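Local coordinates for protein hydrolase, alpha/beta hydrolase FOLD family (Staphylococcus aureus, PDB 2XMZ) that probably catalyses the formation of 2-succinyl-6-hydroxy-2,4-cyclohexadiene-1-carboxylate, the MenH step of menaquinone biosynthesis, at residues A[95-100]-A[111-116]; A[118-123]-A[191-196]. All coordinates share one frame; numbering follows the deposited sequence. Where two conformers were deposited one is given.

Both interactions are largely buried, but they join different parts of the alpha/beta hydrolase fold. Interaction 1 lies inside the core: helix 92-103 rests on strand 110-114 through leucine and alanine side chains, with one threonine at the loop end. Interaction 2, centred about 13 Å from the centre of interaction 1 and farther from the middle of the chain, joins the loop after strand 110-114 to the loop leading into strand 210-215; of its touching residues only Ile120 is partly exposed. It relies on a methionine, an isoleucine and a threonine methyl, and on one water that bridges backbone atoms. The two contacts meet at Arg95, whose NH1 lies 2.9 Å from Tyr191 O in a probable hydrogen bond, and at Leu98, which packs on Pro118.

Interaction 1 (A[95-100]-A[111-116]); sequences RVALYY and LILEST
The helix-on-strand packing of a beta-alpha-beta unit, strand 84-90, helix 92-103 and strand 110-114, brings Ala97 and Leu98 against Leu111 and Leu113. The axes of the short segments 95-100 and 111-114 run roughly antiparallel, at 151°, and come within 8.7 Å of each other, a close approach that the small Ala97 suits. Its CB points at the strand and lies 3.9 Å from Leu111 CD1, with Leu113 CD2 a little farther off. Leu111 CG stands anti to the backbone N (chi1 -176°), and its CD1 also touches the carbonyl oxygen of Ala97. Leu98 leaves the helix at the flank of the contact, and its branched end makes up the distance: CD2 meets Leu113 CD1 at 3.6 Å, while Leu98 CG sits close to both methyls of Leu113. The two leucine side chains cross at about a right angle, and Leu98 CD2 also reaches Leu111 CD2 at 4.3 Å. Beyond the strand, Thr116 turns back toward the first residue of the helical segment. Its OG1 lies 3.0 Å from Arg95 N, but the angle is too poor for a hydrogen bond; the hydroxyl is instead bonded to Ser91 O, and it also lies beside Arg95 CG, 3.5 Å from OG1. The methyl of the same threonine, CG2, faces Leu98 CD1 at 4.2 Å. Ser91 lies on what is probably the nucleophile elbow, which the side chain of Ala97 also touches. All six touching residues are buried. Helix 66-77 packs against the helix through Val96 and Tyr100, whereas strand 110-114 lies in the sheet between strands 84-90 and 210-215.

Interaction 2 (A[118-123]-A[191-196]); sequences PGIKEE and YGTGQM
Van der Waals packing between the two loops begins with Met196, whose thioether end lies on the Pro118-Gly119 peptide. Met196 CG stands anti to the backbone N (chi1 -174°) and the chain continues extended, its terminal CE lying 3.5 Å from Pro118 C and its SD 3.9 Å from Gly119 CA. Gly119 suits this place: its backbone angles, phi 96° and psi -165°, would jam a CB against the preceding carbonyl, and that CB would also press on Met196 SD. Side chain meets side chain where Ile120 and Thr193 cross at about a right angle: Thr193 CG2, anti to its own backbone N, touches Ile120 CD1 at 3.7 Å and CG1 at 3.8 Å. The polar link is a single water. It accepts from Ile120 N at 2.7 Å and donates to Thr193 O at 2.7 Å and Met196 O at 2.8 Å, satisfying three backbone groups where no direct hydrogen bond spans the loops. Outside the pair, Gly119 O accepts from Trp200 NE1. The helices between strands 110-114 and 210-215 are an insertion in the position of the alpha/beta hydrolase cap, or lid, and this contact closes the two loops at its base.

Interaction 1 (A[95-100]-A[111-116])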
loop_
_atom_site.group_PDB
_atom_site.type_symbol
_atom_site.label_atom_id
_atom_site.label_comp_id
_atom_site.label_asym_id
_atom_site.label_seq_id
_atom_site.Cartn_x
_atom_site.Cartn_y
_atom_site.Cartn_z
ATOM N N ARG A 95 4.713 1.051 -1.977
ATOM C CA ARG A 95 6.178 0.966 -2.070
ATOM C C ARG A 95 6.572 -0.477 -2.322
ATOM O O ARG A 95 7.421 -0.768 -3.155
ATOM C CB ARG A 95 6.870 1.514 -0.814
ATOM C CG ARG A 95 6.558 3.012 -0.551
ATOM C CD ARG A 95 7.407 3.612 0.570
ATOM N NE ARG A 95 7.085 3.152 1.937
ATOM C CZ ARG A 95 7.791 2.241 2.617
ATOM N NH1 ARG A 95 8.854 1.661 2.053
ATOM N NH2 ARG A 95 7.457 1.930 3.880
ATOM N N VAL A 96 5.906 -1.377 -1.619
ATOM C CA VAL A 96 6.045 -2.791 -1.876
ATOM C C VAL A 96 5.570 -3.145 -3.306
ATOM O O VAL A 96 6.249 -3.902 -4.001
ATOM C CB VAL A 96 5.328 -3.631 -0.797
ATOM C CG1 VAL A 96 5.342 -5.119 -1.153
ATOM C CG2 VAL A 96 5.983 -3.393 0.550
ATOM N N ALA A 97 4.456 -2.578 -3.757
ATOM C CA ALA A 97 3.946 -2.925 -5.081
ATOM C C ALA A 97 4.879 -2.426 -6.172
ATOM O O ALA A 97 5.109 -3.108 -7.180
ATOM C CB ALA A 97 2.513 -2.395 -5.294
ATOM N N LEU A 98 5.456 -1.241 -5.982
ATOM C CA LEU A 98 6.443 -0.756 -6.969
ATOM C C LEU A 98 7.677 -1.653 -6.993
ATOM O O LEU A 98 8.154 -2.040 -8.062
ATOM C CB LEU A 98 6.863 0.685 -6.628
ATOM C CG LEU A 98 5.933 1.779 -7.164
ATOM C CD1 LEU A 98 6.255 3.116 -6.491
ATOM C CD2 LEU A 98 6.082 1.917 -8.642
ATOM N N TYR A 99 8.175 -2.022 -5.806
ATOM C CA TYR A 99 9.339 -2.893 -5.719
ATOM C C TYR A 99 9.031 -4.203 -6.405
ATOM O O TYR A 99 9.872 -4.757 -7.157
ATOM C CB TYR A 99 9.776 -3.119 -4.260
ATOM C CG TYR A 99 11.101 -3.842 -4.164
ATOM C CD1 TYR A 99 12.290 -3.134 -4.094
ATOM C CD2 TYR A 99 11.162 -5.234 -4.177
ATOM C CE1 TYR A 99 13.530 -3.785 -4.016
ATOM C CE2 TYR A 99 12.407 -5.909 -4.108
ATOM C CZ TYR A 99 13.577 -5.168 -4.033
ATOM O OH TYR A 99 14.801 -5.797 -3.961
ATOM N N TYR A 100 7.820 -4.697 -6.181
ATOM C CA TYR A 100 7.439 -5.960 -6.737
ATOM C C TYR A 100 7.268 -5.890 -8.249
ATOM O O TYR A 100 7.657 -6.822 -8.937
ATOM C CB TYR A 100 6.175 -6.544 -6.097
ATOM C CG TYR A 100 6.060 -8.009 -6.421
ATOM C CD1 TYR A 100 6.696 -8.970 -5.625
ATOM C CD2 TYR A 100 5.368 -8.443 -7.563
ATOM C CE1 TYR A 100 6.607 -10.323 -5.944
ATOM C CE2 TYR A 100 5.270 -9.766 -7.878
ATOM C CZ TYR A 100 5.905 -10.708 -7.065
ATOM O OH TYR A 100 5.811 -12.033 -7.392
ATOM N N LEU A 111 -0.803 -2.586 -12.618
ATOM C CA LEU A 111 -0.315 -2.036 -11.367
ATOM C C LEU A 111 -1.177 -0.878 -10.914
ATOM O O LEU A 111 -1.545 -0.028 -11.707
ATOM C CB LEU A 111 1.144 -1.606 -11.512
ATOM C CG LEU A 111 1.858 -1.081 -10.264
ATOM C CD1 LEU A 111 2.003 -2.172 -9.142
ATOM C CD2 LEU A 111 3.208 -0.502 -10.654
ATOM N N ILE A 112 -1.531 -0.853 -9.633
ATOM C CA ILE A 112 -2.291 0.288 -9.106
ATOM C C ILE A 112 -1.623 0.802 -7.856
ATOM O O ILE A 112 -1.301 0.045 -6.933
ATOM C CB ILE A 112 -3.807 0.009 -8.834
ATOM C CG1 ILE A 112 -4.490 -0.521 -10.086
ATOM C CG2 ILE A 112 -4.492 1.309 -8.425
ATOM C CD1 ILE A 112 -5.930 -1.121 -9.851
ATOM N N LEU A 113 -1.426 2.113 -7.843
ATOM C CA LEU A 113 -0.701 2.787 -6.791
ATOM C C LEU A 113 -1.564 3.906 -6.218
ATOM O O LEU A 113 -2.007 4.802 -6.953
ATOM C CB LEU A 113 0.588 3.384 -7.382
ATOM C CG LEU A 113 1.489 2.366 -8.111
ATOM C CD1 LEU A 113 2.649 3.102 -8.747
ATOM C CD2 LEU A 113 2.007 1.299 -7.167
ATOM N N GLU A 114 -1.772 3.868 -4.908
ATOM C CA GLU A 114 -2.542 4.887 -4.239
ATOM C C GLU A 114 -1.659 5.579 -3.226
ATOM O O GLU A 114 -1.133 4.948 -2.281
ATOM C CB GLU A 114 -3.780 4.310 -3.536
ATOM C CG GLU A 114 -4.579 5.396 -2.775
ATOM C CD GLU A 114 -5.539 4.840 -1.731
ATOM O OE1 GLU A 114 -5.636 3.602 -1.575
ATOM O OE2 GLU A 114 -6.181 5.656 -1.035
ATOM N N SER A 115 -1.482 6.871 -3.424
ATOM C CA SER A 115 -0.766 7.717 -2.458
ATOM C C SER A 115 0.563 7.083 -2.010
ATOM O O SER A 115 0.805 6.890 -0.823
ATOM C CB SER A 115 -1.672 7.975 -1.256
ATOM O OG SER A 115 -2.848 8.634 -1.665
ATOM N N THR A 116 1.428 6.780 -2.971
ATOM C CA THR A 116 2.686 6.111 -2.635
ATOM C C THR A 116 3.871 6.833 -3.273
ATOM O O THR A 116 3.708 7.879 -3.935
ATOM C CB THR A 116 2.634 4.614 -3.030
ATOM O OG1 THR A 116 3.687 3.880 -2.396
ATOM C CG2 THR A 116 2.700 4.383 -4.559
#

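Interaction 2 (A[118-123]-A[191-196])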
loop_
_atom_site.group_PDB
_atom_site.type_symbol
_atom_site.label_atom_id
_atom_site.label_comp_id
_atom_site.label_asym_id
_atom_site.label_seq_id
_atom_site.Cartn_x
_atom_site.Cartn_y
_atom_site.Cartn_z
ATOM N N PRO A 118 8.184 5.894 -4.940
ATOM C CA PRO A 118 9.204 4.922 -5.260
ATOM C C PRO A 118 10.423 5.089 -4.351
ATOM O O PRO A 118 11.503 4.603 -4.666
ATOM C CB PRO A 118 9.560 5.251 -6.731
ATOM C CG PRO A 118 8.728 6.408 -7.107
ATOM C CD PRO A 118 8.267 7.050 -5.840
ATOM N N GLY A 119 10.224 5.765 -3.223
ATOM C CA GLY A 119 11.267 5.992 -2.258
ATOM C C GLY A 119 11.905 7.345 -2.454
ATOM O O GLY A 119 11.391 8.204 -3.187
ATOM N N ILE A 120 13.057 7.513 -1.822
ATOM C CA ILE A 120 13.687 8.807 -1.736
ATOM C C ILE A 120 14.932 8.794 -2.616
ATOM O O ILE A 120 15.753 7.876 -2.530
ATOM C CB ILE A 120 13.949 9.173 -0.245
ATOM C CG1 ILE A 120 12.612 9.287 0.495
ATOM C CG2 ILE A 120 14.765 10.458 -0.106
ATOM C CD1 ILE A 120 12.708 9.378 1.969
ATOM N N LYS A 121 15.031 9.799 -3.488
ATOM C CA LYS A 121 16.108 9.886 -4.466
ATOM C C LYS A 121 17.474 10.175 -3.856
ATOM O O LYS A 121 18.440 9.447 -4.095
ATOM C CB LYS A 121 15.822 10.998 -5.470
ATOM C CG LYS A 121 14.891 10.643 -6.591
ATOM C CD LYS A 121 15.272 11.552 -7.769
ATOM C CE LYS A 121 14.085 11.852 -8.623
ATOM N NZ LYS A 121 14.392 12.997 -9.530
ATOM N N GLU A 122 17.570 11.250 -3.087
ATOM C CA GLU A 122 18.877 11.702 -2.654
ATOM C C GLU A 122 19.269 11.108 -1.300
ATOM O O GLU A 122 18.451 11.042 -0.392
ATOM C CB GLU A 122 18.955 13.231 -2.669
ATOM C CG GLU A 122 18.392 13.878 -3.956
ATOM C CD GLU A 122 19.100 13.461 -5.242
ATOM O OE1 GLU A 122 20.276 13.053 -5.195
ATOM O OE2 GLU A 122 18.475 13.558 -6.316
ATOM N N GLU A 123 20.530 10.695 -1.202
ATOM C CA GLU A 123 21.098 10.045 -0.021
ATOM C C GLU A 123 20.826 10.734 1.310
ATOM O O GLU A 123 20.419 10.080 2.272
ATOM C CB GLU A 123 22.611 9.861 -0.189
ATOM C CG GLU A 123 23.068 8.405 -0.154
ATOM C CD GLU A 123 22.945 7.699 -1.500
ATOM O OE1 GLU A 123 23.804 7.931 -2.379
ATOM O OE2 GLU A 123 22.003 6.895 -1.670
ATOM N N TYR A 191 11.758 -2.071 6.565
ATOM C CA TYR A 191 11.271 -1.653 5.224
ATOM C C TYR A 191 10.624 -0.278 5.165
ATOM O O TYR A 191 9.863 0.042 4.230
ATOM C CB TYR A 191 10.453 -2.734 4.511
ATOM C CG TYR A 191 9.118 -3.127 5.108
ATOM C CD1 TYR A 191 7.929 -2.716 4.498
ATOM C CD2 TYR A 191 9.034 -3.954 6.226
ATOM C CE1 TYR A 191 6.695 -3.114 4.963
ATOM C CE2 TYR A 191 7.777 -4.368 6.730
ATOM C CZ TYR A 191 6.608 -3.928 6.083
ATOM O OH TYR A 191 5.344 -4.290 6.500
ATOM N N GLY A 192 10.975 0.545 6.147
ATOM C CA GLY A 192 10.641 1.949 6.110
ATOM C C GLY A 192 11.222 2.581 4.866
ATOM O O GLY A 192 12.165 2.040 4.234
ATOM N N THR A 193 10.674 3.735 4.517
ATOM C CA THR A 193 11.023 4.419 3.273
ATOM C C THR A 193 12.497 4.748 3.211
ATOM O O THR A 193 13.097 4.721 2.134
ATOM C CB THR A 193 10.156 5.659 3.064
ATOM O OG1 THR A 193 8.789 5.233 3.018
ATOM C CG2 THR A 193 10.519 6.368 1.730
ATOM N N GLY A 194 13.080 5.007 4.380
ATOM C CA GLY A 194 14.493 5.316 4.490
ATOM C C GLY A 194 15.369 4.122 4.165
ATOM O O GLY A 194 16.515 4.294 3.778
ATOM N N GLN A 195 14.834 2.913 4.331
ATOM C CA GLN A 195 15.559 1.681 3.994
ATOM C C GLN A 195 15.380 1.263 2.546
ATOM O O GLN A 195 16.175 0.463 2.025
ATOM C CB GLN A 195 15.109 0.500 4.877
ATOM C CG GLN A 195 15.141 0.769 6.376
ATOM C CD GLN A 195 16.512 1.105 6.905
ATOM O OE1 GLN A 195 16.644 1.866 7.880
ATOM N NE2 GLN A 195 17.548 0.567 6.264
ATOM N N MET A 196 14.327 1.766 1.906
ATOM C CA MET A 196 13.966 1.321 0.572
ATOM C C MET A 196 14.962 1.838 -0.453
ATOM O O MET A 196 15.369 3.001 -0.374
ATOM C CB MET A 196 12.596 1.873 0.252
ATOM C CG MET A 196 11.985 1.415 -1.035
ATOM S SD MET A 196 10.455 2.357 -1.118
ATOM C CE MET A 196 9.986 1.948 -2.785
HETATM O O HOH W 1 14.094 5.493 -0.275
#